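Local coordinates for protein beta-mannosidase (Trichoderma harzianum, PDB 4CVU) that probably hydrolyses beta-mannosides, releasing mannose from their non-reducing ends, as a fungal beta-mannosidase of glycoside hydrolase family 2, at residues L885-T890 / V931-L936; P862-S867 / F875-T880; A177-P182 / P496-A501. All coordinates share one frame; numbering follows the deposited sequence. Where two conformers were deposited one is given.

Contact 1: residues L885-T890 / V931-L936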
ATOM      1  N   LEU A 885      -6.724 -31.237  12.186  1.00 37.16           N
ATOM      2  CA  LEU A 885      -6.602 -31.486  10.754  1.00 36.80           C
ATOM      3  C   LEU A 885      -6.027 -30.270  10.043  1.00 35.87           C
ATOM      4  O   LEU A 885      -6.370 -29.145  10.381  1.00 38.06           O
ATOM      5  CB  LEU A 885      -7.980 -31.817  10.141  1.00 38.30           C
ATOM      6  CG  LEU A 885      -8.693 -33.017  10.727  1.00 39.98           C
ATOM      7  CD1 LEU A 885     -10.033 -33.268  10.012  1.00 40.92           C
ATOM      8  CD2 LEU A 885      -7.773 -34.214  10.601  1.00 39.97           C
ATOM      9  N   TYR A 886      -5.154 -30.507   9.057  1.00 33.71           N
ATOM     10  CA  TYR A 886      -4.602 -29.479   8.200  1.00 31.80           C
ATOM     11  C   TYR A 886      -3.907 -28.463   9.109  1.00 31.88           C
ATOM     12  O   TYR A 886      -4.188 -27.294   8.981  1.00 30.52           O
ATOM     13  CB  TYR A 886      -5.655 -28.723   7.375  1.00 32.07           C
ATOM     14  CG  TYR A 886      -6.380 -29.612   6.378  1.00 31.81           C
ATOM     15  CD1 TYR A 886      -5.851 -29.864   5.146  1.00 32.97           C
ATOM     16  CD2 TYR A 886      -7.571 -30.186   6.706  1.00 33.32           C
ATOM     17  CE1 TYR A 886      -6.505 -30.718   4.218  1.00 33.73           C
ATOM     18  CE2 TYR A 886      -8.244 -31.036   5.792  1.00 33.30           C
ATOM     19  CZ  TYR A 886      -7.697 -31.265   4.549  1.00 34.18           C
ATOM     20  OH  TYR A 886      -8.332 -32.124   3.592  1.00 35.23           O
ATOM     21  N   THR A 887      -3.091 -28.952  10.036  1.00 31.81           N
ATOM     22  CA  THR A 887      -2.294 -28.076  10.938  1.00 32.92           C
ATOM     23  C   THR A 887      -1.369 -27.258  10.106  1.00 33.13           C
ATOM     24  O   THR A 887      -0.709 -27.813   9.229  1.00 32.27           O
ATOM     25  CB  THR A 887      -1.494 -28.964  11.903  1.00 34.66           C
ATOM     26  OG1 THR A 887      -2.382 -29.915  12.504  1.00 35.07           O
ATOM     27  CG2 THR A 887      -0.805 -28.161  13.014  1.00 34.43           C
ATOM     28  N   TRP A 888      -1.217 -25.941  10.411  1.00 34.08           N
ATOM     29  CA  TRP A 888      -0.633 -25.041   9.450  1.00 32.87           C
ATOM     30  C   TRP A 888       0.139 -23.990  10.187  1.00 33.04           C
ATOM     31  O   TRP A 888      -0.468 -23.255  10.937  1.00 33.48           O
ATOM     32  CB  TRP A 888      -1.740 -24.357   8.610  1.00 34.87           C
ATOM     33  CG  TRP A 888      -1.206 -23.396   7.586  1.00 35.65           C
ATOM     34  CD1 TRP A 888      -1.274 -22.021   7.627  1.00 36.85           C
ATOM     35  CD2 TRP A 888      -0.462 -23.731   6.407  1.00 37.32           C
ATOM     36  NE1 TRP A 888      -0.648 -21.483   6.505  1.00 38.68           N
ATOM     37  CE2 TRP A 888      -0.129 -22.510   5.753  1.00 37.90           C
ATOM     38  CE3 TRP A 888      -0.077 -24.931   5.817  1.00 37.45           C
ATOM     39  CZ2 TRP A 888       0.577 -22.474   4.579  1.00 37.64           C
ATOM     40  CZ3 TRP A 888       0.642 -24.889   4.632  1.00 37.87           C
ATOM     41  CH2 TRP A 888       0.966 -23.683   4.027  1.00 38.34           C
ATOM     42  N   LEU A 889       1.433 -23.930   9.915  1.00 32.45           N
ATOM     43  CA  LEU A 889       2.334 -22.912  10.442  1.00 34.17           C
ATOM     44  C   LEU A 889       2.468 -21.844   9.419  1.00 33.82           C
ATOM     45  O   LEU A 889       2.588 -22.143   8.233  1.00 33.81           O
ATOM     46  CB  LEU A 889       3.684 -23.540  10.700  1.00 35.49           C
ATOM     47  CG  LEU A 889       3.675 -24.663  11.764  1.00 36.39           C
ATOM     48  CD1 LEU A 889       4.803 -25.628  11.498  1.00 37.96           C
ATOM     49  CD2 LEU A 889       3.806 -24.084  13.133  1.00 37.86           C
ATOM     50  N   THR A 890       2.486 -20.582   9.865  1.00 33.62           N
ATOM     51  CA  THR A 890       2.569 -19.478   8.996  1.00 34.41           C
ATOM     52  C   THR A 890       3.756 -18.687   9.497  1.00 34.14           C
ATOM     53  O   THR A 890       3.701 -18.274  10.626  1.00 34.27           O
ATOM     54  CB  THR A 890       1.310 -18.553   9.094  1.00 35.14           C
ATOM     55  OG1 THR A 890       0.130 -19.292   8.778  1.00 35.24           O
ATOM     56  CG2 THR A 890       1.463 -17.379   8.119  1.00 36.27           C
ATOM     57  N   VAL A 931       5.852 -16.540  14.519  1.00 39.35           N
ATOM     58  CA  VAL A 931       5.252 -17.675  13.789  1.00 36.24           C
ATOM     59  C   VAL A 931       3.973 -18.050  14.491  1.00 36.04           C
ATOM     60  O   VAL A 931       3.936 -18.018  15.721  1.00 34.60           O
ATOM     61  CB  VAL A 931       6.196 -18.874  13.753  1.00 36.59           C
ATOM     62  CG1 VAL A 931       5.509 -20.103  13.143  1.00 36.37           C
ATOM     63  CG2 VAL A 931       7.460 -18.541  12.977  1.00 37.18           C
ATOM     64  N   THR A 932       2.943 -18.516  13.746  1.00 33.82           N
ATOM     65  CA  THR A 932       1.681 -18.888  14.355  1.00 33.71           C
ATOM     66  C   THR A 932       1.319 -20.271  13.825  1.00 32.79           C
ATOM     67  O   THR A 932       1.918 -20.712  12.841  1.00 31.55           O
ATOM     68  CB  THR A 932       0.506 -17.937  13.960  1.00 35.38           C
ATOM     69  OG1 THR A 932       0.241 -18.068  12.539  1.00 34.67           O
ATOM     70  CG2 THR A 932       0.828 -16.464  14.279  1.00 36.52           C
ATOM     71  N   VAL A 933       0.430 -20.956  14.531  1.00 32.47           N
ATOM     72  CA  VAL A 933      -0.092 -22.277  14.088  1.00 32.62           C
ATOM     73  C   VAL A 933      -1.615 -22.280  14.106  1.00 33.11           C
ATOM     74  O   VAL A 933      -2.232 -21.594  14.902  1.00 32.85           O
ATOM     75  CB  VAL A 933       0.511 -23.443  14.925  1.00 33.45           C
ATOM     76  CG1 VAL A 933       0.096 -23.395  16.388  1.00 34.48           C
ATOM     77  CG2 VAL A 933       0.127 -24.826  14.334  1.00 33.85           C
ATOM     78  N   GLU A 934      -2.253 -23.087  13.243  1.00 32.75           N
ATOM     79  CA  GLU A 934      -3.688 -23.088  13.211  1.00 32.81           C
ATOM     80  C   GLU A 934      -4.051 -24.400  12.597  1.00 33.11           C
ATOM     81  O   GLU A 934      -3.157 -25.144  12.213  1.00 31.70           O
ATOM     82  CB  GLU A 934      -4.228 -21.965  12.311  1.00 34.49           C
ATOM     83  CG  GLU A 934      -4.056 -22.240  10.815  1.00 36.18           C
ATOM     84  CD  GLU A 934      -4.357 -21.019   9.979  1.00 39.55           C
ATOM     85  OE1 GLU A 934      -3.644 -19.962  10.138  1.00 39.15           O
ATOM     86  OE2 GLU A 934      -5.329 -21.083   9.180  1.00 39.24           O
ATOM     87  N   SER A 935      -5.357 -24.657  12.538  1.00 33.09           N
ATOM     88  CA  SER A 935      -5.893 -25.883  11.893  1.00 32.66           C
ATOM     89  C   SER A 935      -7.232 -25.630  11.213  1.00 32.53           C
ATOM     90  O   SER A 935      -7.813 -24.558  11.250  1.00 33.06           O
ATOM     91  CB  SER A 935      -6.010 -27.005  12.940  1.00 32.47           C
ATOM     92  OG  SER A 935      -7.116 -26.830  13.855  1.00 32.62           O
ATOM     93  N   LEU A 936      -7.800 -26.676  10.643  1.00 33.11           N
ATOM     94  CA  LEU A 936      -9.084 -26.544  10.036  1.00 33.56           C
ATOM     95  C   LEU A 936     -10.102 -25.914  10.960  1.00 34.89           C
ATOM     96  O   LEU A 936     -10.969 -25.122  10.513  1.00 34.76           O
ATOM     97  CB  LEU A 936      -9.558 -27.960   9.663  1.00 33.92           C
ATOM     98  CG  LEU A 936     -10.720 -28.052   8.706  1.00 35.02           C
ATOM     99  CD1 LEU A 936     -10.354 -27.653   7.279  1.00 34.65           C
ATOM    100  CD2 LEU A 936     -11.219 -29.500   8.737  1.00 35.20           C
TER
HETATM  101  O   HOH W   1      -0.773 -20.066  11.171  1.00 33.03           O
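Trp888 and Glu934 are bonded twice through their backbones: Trp888 N gives to Glu934 O at 2.8 Å, and Glu934 N to Trp888 O at 2.9 Å. Thr890 and Thr932 form the next such pair. At the corner the chain turns at Leu885 and Tyr886, Leu936 N reaches Leu885 O in a straighter bond (2.9 Å, 172°). On the face bearing Trp888 and Glu934, four protein atoms grip one water, which accepts from Thr890 OG1 and Thr932 OG1 and donates to Trp888 O and Glu934 OE1, the last at 3.1 Å. Glu934 CG stands between its backbone N and carbonyl carbon (chi1 74°), which lays it 3.8 Å from Trp888 CB. The carboxylate then lies at the indole edge, CD 4.0 Å from Trp888 CD1, the two planes 81° apart. An alanine in place of Glu934 would probably leave the water short of one acceptor, freer to shift, and the indole edge without its carboxylate neighbour. On the other face Leu889 CD2 rests 3.8 Å from Val933 CB and Thr887 CG2 3.7 Å from Val933 CG2, a cluster closed by Leu866, Leu864 and Val877. Leu936 CD1 lies near Tyr886 CD2, while the tyrosine hydroxyl is bonded to Asp681. An edge strand paired antiparallel with a central one, its apolar side turned to a second sheet, is the beta-sandwich layout of an Ig-like fold.

Contact 2: residues P862-S867 / F875-T880; sequences PKLHLS and FTVEAT
His865 and Thr880, the two residues with most surface buried by the contact, meet at the open end of a beta hairpin, the imidazole and the threonine side chain slanting across each other. In the conformer given, one of two, His865 ND1 lies 3.1 Å from Thr880 OG1 and makes a weak bond to Lys863 O, which lies in the ring plane; these details are tentative. The backbone beneath is firm: His865 N gives a nearly straight bond to Glu878 O (2.8 Å, 168°), and Glu878 N answers at 2.9 Å on a lone pair of His865 O. Thr880 N, just past the strand, bonds to Lys863 O at 3.2 Å from above that carbonyl plane and weakly to Pro862 O. The Lys863 ammonium turns away to a salt bridge with Asp861. Nearer the turn, Ser867, which comes next, is bonded both ways to Thr876, with Thr876 N 2.9 Å from Ser867 O. Ser867 OG lies 3.9 Å from Thr876 CB, and a water bonded to Ser867 OG donates to Thr876 O (2.8 Å), giving that carbonyl a second partner. Behind these polar groups, Leu866 CD1 touches Val877 CG2 at 3.9 Å, the two side chains pointing the same way, and Leu864 CD2 nears Ala879; Val933 and Leu906 pack on this apolar side. The hairpin is therefore two-sided in chemistry: hydroxyls, imidazole and carboxylate line one face, while aliphatic groups turn to the opposing sheet.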
ATOM      1  N   PRO A 862      -8.610 -28.355  18.955  1.00 40.97           N
ATOM      2  CA  PRO A 862      -7.501 -29.214  19.361  1.00 42.19           C
ATOM      3  C   PRO A 862      -6.563 -28.576  20.380  1.00 41.90           C
ATOM      4  O   PRO A 862      -5.660 -29.245  20.860  1.00 43.87           O
ATOM      5  CB  PRO A 862      -6.737 -29.431  18.046  1.00 42.79           C
ATOM      6  CG  PRO A 862      -6.951 -28.139  17.310  1.00 42.78           C
ATOM      7  CD  PRO A 862      -8.359 -27.728  17.641  1.00 42.31           C
ATOM      8  N   LYS A 863      -6.748 -27.307  20.679  1.00 43.24           N
ATOM      9  CA  LYS A 863      -5.905 -26.607  21.650  1.00 45.25           C
ATOM     10  C   LYS A 863      -4.431 -26.820  21.353  1.00 43.13           C
ATOM     11  O   LYS A 863      -3.739 -27.504  22.085  1.00 42.77           O
ATOM     12  CB  LYS A 863      -6.247 -27.059  23.084  1.00 48.41           C
ATOM     13  CG  LYS A 863      -7.697 -26.779  23.442  1.00 51.37           C
ATOM     14  CD  LYS A 863      -7.810 -26.066  24.776  1.00 56.40           C
ATOM     15  CE  LYS A 863      -9.246 -25.673  25.085  1.00 58.77           C
ATOM     16  NZ  LYS A 863      -9.765 -24.708  24.075  1.00 59.95           N
ATOM     17  N   LEU A 864      -3.966 -26.230  20.249  1.00 41.38           N
ATOM     18  CA  LEU A 864      -2.619 -26.426  19.778  1.00 40.25           C
ATOM     19  C   LEU A 864      -1.659 -25.619  20.626  1.00 41.70           C
ATOM     20  O   LEU A 864      -1.984 -24.512  21.030  1.00 42.90           O
ATOM     21  CB  LEU A 864      -2.479 -25.967  18.320  1.00 40.44           C
ATOM     22  CG  LEU A 864      -3.119 -26.809  17.221  1.00 38.98           C
ATOM     23  CD1 LEU A 864      -3.215 -25.996  15.953  1.00 39.23           C
ATOM     24  CD2 LEU A 864      -2.284 -28.049  16.969  1.00 39.43           C
ATOM     25  N   HIS A 865      -0.552 -26.213  20.964  1.00 42.38           N
ATOM     26  CA  HIS A 865       0.595 -25.474  21.557  0.50 44.52           C
ATOM     27  C   HIS A 865       1.871 -25.434  20.606  1.00 44.55           C
ATOM     28  O   HIS A 865       2.264 -26.359  19.851  1.00 44.76           O
ATOM     29  CB  HIS A 865       1.063 -26.140  22.866  0.50 46.12           C
ATOM     30  CG  HIS A 865       0.158 -25.934  24.049  0.50 48.05           C
ATOM     31  ND1 HIS A 865      -1.141 -26.390  24.091  0.50 48.90           N
ATOM     32  CD2 HIS A 865       0.390 -25.363  25.257  0.50 49.79           C
ATOM     33  CE1 HIS A 865      -1.673 -26.099  25.265  0.50 49.95           C
ATOM     34  NE2 HIS A 865      -0.762 -25.480  25.995  0.50 49.28           N
ATOM     35  N   LEU A 866       2.485 -24.267  20.629  1.00 44.76           N
ATOM     36  CA  LEU A 866       3.590 -24.061  19.722  1.00 43.85           C
ATOM     37  C   LEU A 866       4.715 -23.417  20.495  1.00 44.49           C
ATOM     38  O   LEU A 866       4.477 -22.503  21.281  1.00 45.09           O
ATOM     39  CB  LEU A 866       3.141 -23.151  18.560  1.00 43.78           C
ATOM     40  CG  LEU A 866       4.168 -22.760  17.498  1.00 42.85           C
ATOM     41  CD1 LEU A 866       4.562 -23.973  16.702  1.00 42.85           C
ATOM     42  CD2 LEU A 866       3.643 -21.656  16.565  1.00 44.22           C
ATOM     43  N   SER A 867       5.925 -23.918  20.290  1.00 43.88           N
ATOM     44  CA  SER A 867       7.112 -23.344  20.934  1.00 45.66           C
ATOM     45  C   SER A 867       8.287 -23.510  20.018  1.00 44.17           C
ATOM     46  O   SER A 867       8.262 -24.347  19.106  1.00 42.67           O
ATOM     47  CB  SER A 867       7.395 -24.029  22.290  1.00 48.50           C
ATOM     48  OG  SER A 867       7.381 -25.435  22.170  1.00 47.82           O
ATOM     49  N   PHE A 875      10.599 -26.139  15.835  1.00 43.49           N
ATOM     50  CA  PHE A 875       9.339 -25.771  16.436  1.00 41.84           C
ATOM     51  C   PHE A 875       8.731 -27.062  16.931  1.00 43.07           C
ATOM     52  O   PHE A 875       8.773 -28.081  16.224  1.00 42.88           O
ATOM     53  CB  PHE A 875       8.390 -25.114  15.407  1.00 41.99           C
ATOM     54  CG  PHE A 875       8.818 -23.756  14.974  1.00 40.48           C
ATOM     55  CD1 PHE A 875       8.417 -22.622  15.679  1.00 41.20           C
ATOM     56  CD2 PHE A 875       9.618 -23.601  13.870  1.00 42.14           C
ATOM     57  CE1 PHE A 875       8.826 -21.364  15.289  1.00 40.28           C
ATOM     58  CE2 PHE A 875      10.029 -22.342  13.471  1.00 41.89           C
ATOM     59  CZ  PHE A 875       9.626 -21.226  14.186  1.00 41.07           C
ATOM     60  N   THR A 876       8.169 -27.036  18.133  1.00 42.25           N
ATOM     61  CA  THR A 876       7.380 -28.154  18.585  1.00 43.24           C
ATOM     62  C   THR A 876       5.902 -27.745  18.538  1.00 42.56           C
ATOM     63  O   THR A 876       5.535 -26.709  19.054  1.00 41.36           O
ATOM     64  CB  THR A 876       7.824 -28.667  19.989  1.00 43.73           C
ATOM     65  OG1 THR A 876       9.094 -29.319  19.880  1.00 42.49           O
ATOM     66  CG2 THR A 876       6.842 -29.657  20.548  1.00 45.37           C
ATOM     67  N   VAL A 877       5.099 -28.616  17.938  1.00 42.44           N
ATOM     68  CA  VAL A 877       3.676 -28.431  17.736  1.00 44.79           C
ATOM     69  C   VAL A 877       2.948 -29.558  18.447  1.00 44.88           C
ATOM     70  O   VAL A 877       3.273 -30.710  18.236  1.00 44.38           O
ATOM     71  CB  VAL A 877       3.321 -28.509  16.225  1.00 44.95           C
ATOM     72  CG1 VAL A 877       1.863 -28.149  15.985  1.00 46.17           C
ATOM     73  CG2 VAL A 877       4.229 -27.608  15.428  1.00 45.86           C
ATOM     74  N   GLU A 878       1.984 -29.235  19.297  1.00 45.41           N
ATOM     75  CA  GLU A 878       1.266 -30.260  20.043  1.00 48.24           C
ATOM     76  C   GLU A 878      -0.237 -30.033  20.064  1.00 45.05           C
ATOM     77  O   GLU A 878      -0.675 -28.973  20.418  1.00 44.45           O
ATOM     78  CB  GLU A 878       1.806 -30.342  21.480  1.00 50.74           C
ATOM     79  CG  GLU A 878       1.430 -31.627  22.204  1.00 55.33           C
ATOM     80  CD  GLU A 878       1.811 -31.608  23.689  1.00 60.81           C
ATOM     81  OE1 GLU A 878       2.462 -30.626  24.155  1.00 62.28           O
ATOM     82  OE2 GLU A 878       1.447 -32.576  24.392  1.00 64.52           O
ATOM     83  N   ALA A 879      -1.013 -31.033  19.654  1.00 45.16           N
ATOM     84  CA  ALA A 879      -2.449 -30.993  19.835  1.00 47.14           C
ATOM     85  C   ALA A 879      -2.768 -31.532  21.248  1.00 47.92           C
ATOM     86  O   ALA A 879      -2.463 -32.683  21.554  1.00 48.52           O
ATOM     87  CB  ALA A 879      -3.143 -31.823  18.774  1.00 47.34           C
ATOM     88  N   THR A 880      -3.346 -30.684  22.095  1.00 48.16           N
ATOM     89  CA  THR A 880      -3.544 -30.964  23.523  1.00 50.52           C
ATOM     90  C   THR A 880      -4.923 -31.598  23.842  1.00 52.11           C
ATOM     91  O   THR A 880      -5.042 -32.418  24.763  1.00 53.42           O
ATOM     92  CB  THR A 880      -3.289 -29.651  24.313  1.00 53.05           C
ATOM     93  OG1 THR A 880      -1.877 -29.392  24.294  1.00 55.47           O
ATOM     94  CG2 THR A 880      -3.716 -29.724  25.721  1.00 60.29           C
TER
HETATM   95  O   HOH W   2       5.045 -26.868  21.850  1.00 53.58           O

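Contact 3: residues A177-P182 / P496-A501; sequences ASVVYP and PIAQGA. With NAG (2-acetamido-2-deoxy-beta-D-glucopyranose), chain L.
The last turns of helix 490-501 receive a loop that lies between helix 159-168 and strand 215-221, and Ser178 and Val179 of that loop make the whole contact. Ser178 meets the helix through OG, 3.4 Å from Ile497 CG2 and equally 3.4 Å from Ala501 CB. These methyls stand one helical turn apart, their residues joined by the bond from Ala501 N to Ile497 O (2.8 Å), and the oxygen touches both. Ser178 OG stands between the backbone N and the carbonyl carbon (chi1 64°), which sets it against the two methyls; Ser178 CB itself lies 4.0 Å from Ile497 CG2. Val179 comes in alongside: CG2, the branch beside its backbone N, presses on Ala498 at both CA and CB, the CB distance being 3.8 Å, and lies 4.2 Å from Ile497 CG2. The loop is part of the galactose-binding-like domain, whereas the helix follows strand 481-485 of the mainly parallel sheet, consistent with the alpha/beta barrel that carries catalysis in family 2; the contact thus probably joins two domains. It is small, burying 168 Å², and rests on van der Waals packing of methyl groups and one hydroxyl. Leu453 packs on both Val179 and Ala498, and Thr452 OG1 bonds to Val179 O, so Thr452 and Leu453 meet the loop at a second place. Within the loop, a weak bond from Val180 N to Ala177 O marks a single turn. Further on, Tyr181 OH lies 3.5 Å from C1 of an attached N-acetylglucosamine, a van der Waals approach; that sugar is hydrogen-bonded to Asn637 ND2.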
ATOM      1  N   ALA A 177     -10.378 -14.951 -35.651  1.00 47.24           N
ATOM      2  CA  ALA A 177     -10.335 -14.285 -34.374  1.00 47.42           C
ATOM      3  C   ALA A 177     -10.050 -15.262 -33.221  1.00 47.04           C
ATOM      4  O   ALA A 177      -9.289 -14.947 -32.325  1.00 46.33           O
ATOM      5  CB  ALA A 177     -11.659 -13.554 -34.145  1.00 50.40           C
ATOM      6  N   SER A 178     -10.632 -16.459 -33.277  1.00 47.50           N
ATOM      7  CA  SER A 178     -10.441 -17.446 -32.226  1.00 47.35           C
ATOM      8  C   SER A 178      -8.988 -17.949 -32.134  1.00 46.34           C
ATOM      9  O   SER A 178      -8.540 -18.360 -31.068  1.00 44.64           O
ATOM     10  CB  SER A 178     -11.428 -18.621 -32.383  1.00 48.29           C
ATOM     11  OG  SER A 178     -11.200 -19.343 -33.568  1.00 49.40           O
ATOM     12  N   VAL A 179      -8.263 -17.889 -33.252  1.00 44.52           N
ATOM     13  CA  VAL A 179      -6.874 -18.330 -33.324  1.00 43.44           C
ATOM     14  C   VAL A 179      -5.911 -17.268 -32.748  1.00 42.78           C
ATOM     15  O   VAL A 179      -4.917 -17.627 -32.129  1.00 43.36           O
ATOM     16  CB  VAL A 179      -6.487 -18.705 -34.767  1.00 44.86           C
ATOM     17  CG1 VAL A 179      -5.007 -19.014 -34.895  1.00 44.52           C
ATOM     18  CG2 VAL A 179      -7.293 -19.920 -35.251  1.00 45.51           C
ATOM     19  N   VAL A 180      -6.206 -15.992 -32.943  1.00 43.80           N
ATOM     20  CA  VAL A 180      -5.323 -14.893 -32.474  1.00 43.02           C
ATOM     21  C   VAL A 180      -5.959 -14.073 -31.334  1.00 42.54           C
ATOM     22  O   VAL A 180      -5.573 -12.947 -31.055  1.00 42.59           O
ATOM     23  CB  VAL A 180      -4.926 -13.967 -33.652  1.00 45.25           C
ATOM     24  CG1 VAL A 180      -4.094 -14.740 -34.661  1.00 45.45           C
ATOM     25  CG2 VAL A 180      -6.146 -13.353 -34.327  1.00 45.94           C
ATOM     26  N   TYR A 181      -6.963 -14.649 -30.696  1.00 43.50           N
ATOM     27  CA  TYR A 181      -7.635 -14.042 -29.560  1.00 43.59           C
ATOM     28  C   TYR A 181      -6.618 -13.602 -28.527  1.00 41.32           C
ATOM     29  O   TYR A 181      -5.804 -14.414 -28.091  1.00 42.19           O
ATOM     30  CB  TYR A 181      -8.569 -15.070 -28.945  1.00 45.67           C
ATOM     31  CG  TYR A 181      -9.337 -14.572 -27.749  1.00 47.42           C
ATOM     32  CD1 TYR A 181     -10.274 -13.572 -27.866  1.00 50.49           C
ATOM     33  CD2 TYR A 181      -9.136 -15.138 -26.498  1.00 51.58           C
ATOM     34  CE1 TYR A 181     -10.996 -13.120 -26.762  1.00 52.34           C
ATOM     35  CE2 TYR A 181      -9.829 -14.684 -25.394  1.00 50.61           C
ATOM     36  CZ  TYR A 181     -10.755 -13.686 -25.541  1.00 50.16           C
ATOM     37  OH  TYR A 181     -11.440 -13.293 -24.421  1.00 55.46           O
ATOM     38  N   PRO A 182      -6.619 -12.324 -28.152  1.00 41.10           N
ATOM     39  CA  PRO A 182      -5.584 -11.894 -27.214  1.00 40.62           C
ATOM     40  C   PRO A 182      -5.880 -12.191 -25.742  1.00 41.28           C
ATOM     41  O   PRO A 182      -6.980 -12.649 -25.405  1.00 40.98           O
ATOM     42  CB  PRO A 182      -5.550 -10.381 -27.388  1.00 43.27           C
ATOM     43  CG  PRO A 182      -6.885  -9.994 -27.916  1.00 43.66           C
ATOM     44  CD  PRO A 182      -7.559 -11.234 -28.481  1.00 44.09           C
ATOM     45  N   PRO A 496      -6.662 -27.650 -33.744  1.00 44.02           N
ATOM     46  CA  PRO A 496      -8.095 -27.986 -33.905  1.00 44.22           C
ATOM     47  C   PRO A 496      -9.037 -26.765 -33.820  1.00 44.57           C
ATOM     48  O   PRO A 496     -10.062 -26.757 -34.476  1.00 43.22           O
ATOM     49  CB  PRO A 496      -8.367 -28.989 -32.788  1.00 45.54           C
ATOM     50  CG  PRO A 496      -7.014 -29.548 -32.419  1.00 45.95           C
ATOM     51  CD  PRO A 496      -5.986 -28.488 -32.728  1.00 44.55           C
ATOM     52  N   ILE A 497      -8.653 -25.726 -33.078  1.00 44.91           N
ATOM     53  CA  ILE A 497      -9.408 -24.462 -33.095  1.00 46.47           C
ATOM     54  C   ILE A 497      -9.374 -23.873 -34.532  1.00 46.87           C
ATOM     55  O   ILE A 497     -10.394 -23.459 -35.064  1.00 47.37           O
ATOM     56  CB  ILE A 497      -8.884 -23.428 -32.056  1.00 45.55           C
ATOM     57  CG1 ILE A 497      -9.309 -23.825 -30.654  1.00 44.69           C
ATOM     58  CG2 ILE A 497      -9.419 -22.034 -32.373  1.00 47.49           C
ATOM     59  CD1 ILE A 497      -8.640 -23.010 -29.568  1.00 44.37           C
ATOM     60  N   ALA A 498      -8.207 -23.883 -35.139  1.00 47.09           N
ATOM     61  CA  ALA A 498      -8.071 -23.420 -36.498  1.00 48.38           C
ATOM     62  C   ALA A 498      -8.867 -24.282 -37.500  1.00 49.50           C
ATOM     63  O   ALA A 498      -9.507 -23.727 -38.377  1.00 51.23           O
ATOM     64  CB  ALA A 498      -6.639 -23.307 -36.887  1.00 47.33           C
ATOM     65  N   GLN A 499      -8.859 -25.595 -37.355  1.00 48.53           N
ATOM     66  CA  GLN A 499      -9.686 -26.430 -38.202  1.00 51.46           C
ATOM     67  C   GLN A 499     -11.163 -26.113 -38.060  1.00 52.91           C
ATOM     68  O   GLN A 499     -11.854 -25.969 -39.058  1.00 53.58           O
ATOM     69  CB  GLN A 499      -9.419 -27.917 -37.972  1.00 53.92           C
ATOM     70  CG  GLN A 499     -10.580 -28.838 -38.381  1.00 58.53           C
ATOM     71  CD  GLN A 499     -10.130 -29.996 -39.233  1.00 65.01           C
ATOM     72  OE1 GLN A 499      -9.999 -29.858 -40.436  1.00 69.44           O
ATOM     73  NE2 GLN A 499      -9.869 -31.151 -38.605  1.00 64.62           N
ATOM     74  N   GLY A 500     -11.641 -25.992 -36.838  1.00 50.99           N
ATOM     75  CA  GLY A 500     -12.993 -25.587 -36.595  1.00 53.19           C
ATOM     76  C   GLY A 500     -13.335 -24.202 -37.119  1.00 52.17           C
ATOM     77  O   GLY A 500     -14.387 -23.978 -37.635  1.00 54.30           O
ATOM     78  N   ALA A 501     -12.451 -23.256 -36.937  1.00 50.70           N
ATOM     79  CA  ALA A 501     -12.766 -21.867 -37.207  1.00 51.02           C
ATOM     80  C   ALA A 501     -12.730 -21.554 -38.698  1.00 54.36           C
ATOM     81  O   ALA A 501     -13.489 -20.718 -39.155  1.00 54.86           O
ATOM     82  CB  ALA A 501     -11.804 -20.956 -36.473  1.00 50.97           C
TER
HETATM   83  C1  NAG L1007     -13.830 -12.347 -22.033  1.00 41.26           C
HETATM   84  C2  NAG L1007     -14.778 -13.483 -22.295  1.00 40.50           C
HETATM   85  C3  NAG L1007     -15.146 -13.497 -23.770  1.00 41.32           C
HETATM   86  C4  NAG L1007     -15.692 -12.116 -24.140  1.00 43.45           C
HETATM   87  C5  NAG L1007     -14.697 -11.024 -23.737  1.00 45.98           C
HETATM   88  C6  NAG L1007     -15.189  -9.614 -24.040  1.00 45.02           C
HETATM   89  C7  NAG L1007     -14.770 -15.714 -21.252  1.00 43.06           C
HETATM   90  C8  NAG L1007     -13.953 -16.929 -20.872  1.00 45.32           C
HETATM   91  N2  NAG L1007     -14.138 -14.715 -21.870  1.00 42.70           N
HETATM   92  O3  NAG L1007     -16.090 -14.549 -23.982  1.00 41.69           O
HETATM   93  O4  NAG L1007     -15.954 -12.005 -25.533  1.00 46.92           O
HETATM   94  O5  NAG L1007     -14.464 -11.115 -22.347  1.00 43.39           O
HETATM   95  O6  NAG L1007     -16.418  -9.422 -23.385  1.00 47.91           O
HETATM   96  O7  NAG L1007     -15.960 -15.700 -20.962  1.00 44.38           O

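Contacts 1 and 2 belong to the same Ig-like domain and lie in its two facing sheets: their centres lie about 10 Å apart and they touch directly. Leu889 CD2 meets Leu866 CD1 at 3.6 Å, and Val931 CG2 meets Phe875 CZ at 3.7 Å, so side chains from both pairs interlock in one core. Strand 874-879 of contact 2 is followed in the chain by strand 884-890 of contact 1. Contact 3 is remote, its centre about 46 Å from that of contact 1 and 55 Å from that of contact 2, and probably lies between two other domains. Tyr886 of contact 1 has its side chain about 6 Å from a bound cadmium ion; Tyr181 of contact 3 neighbours an attached glycan, not a substrate pocket.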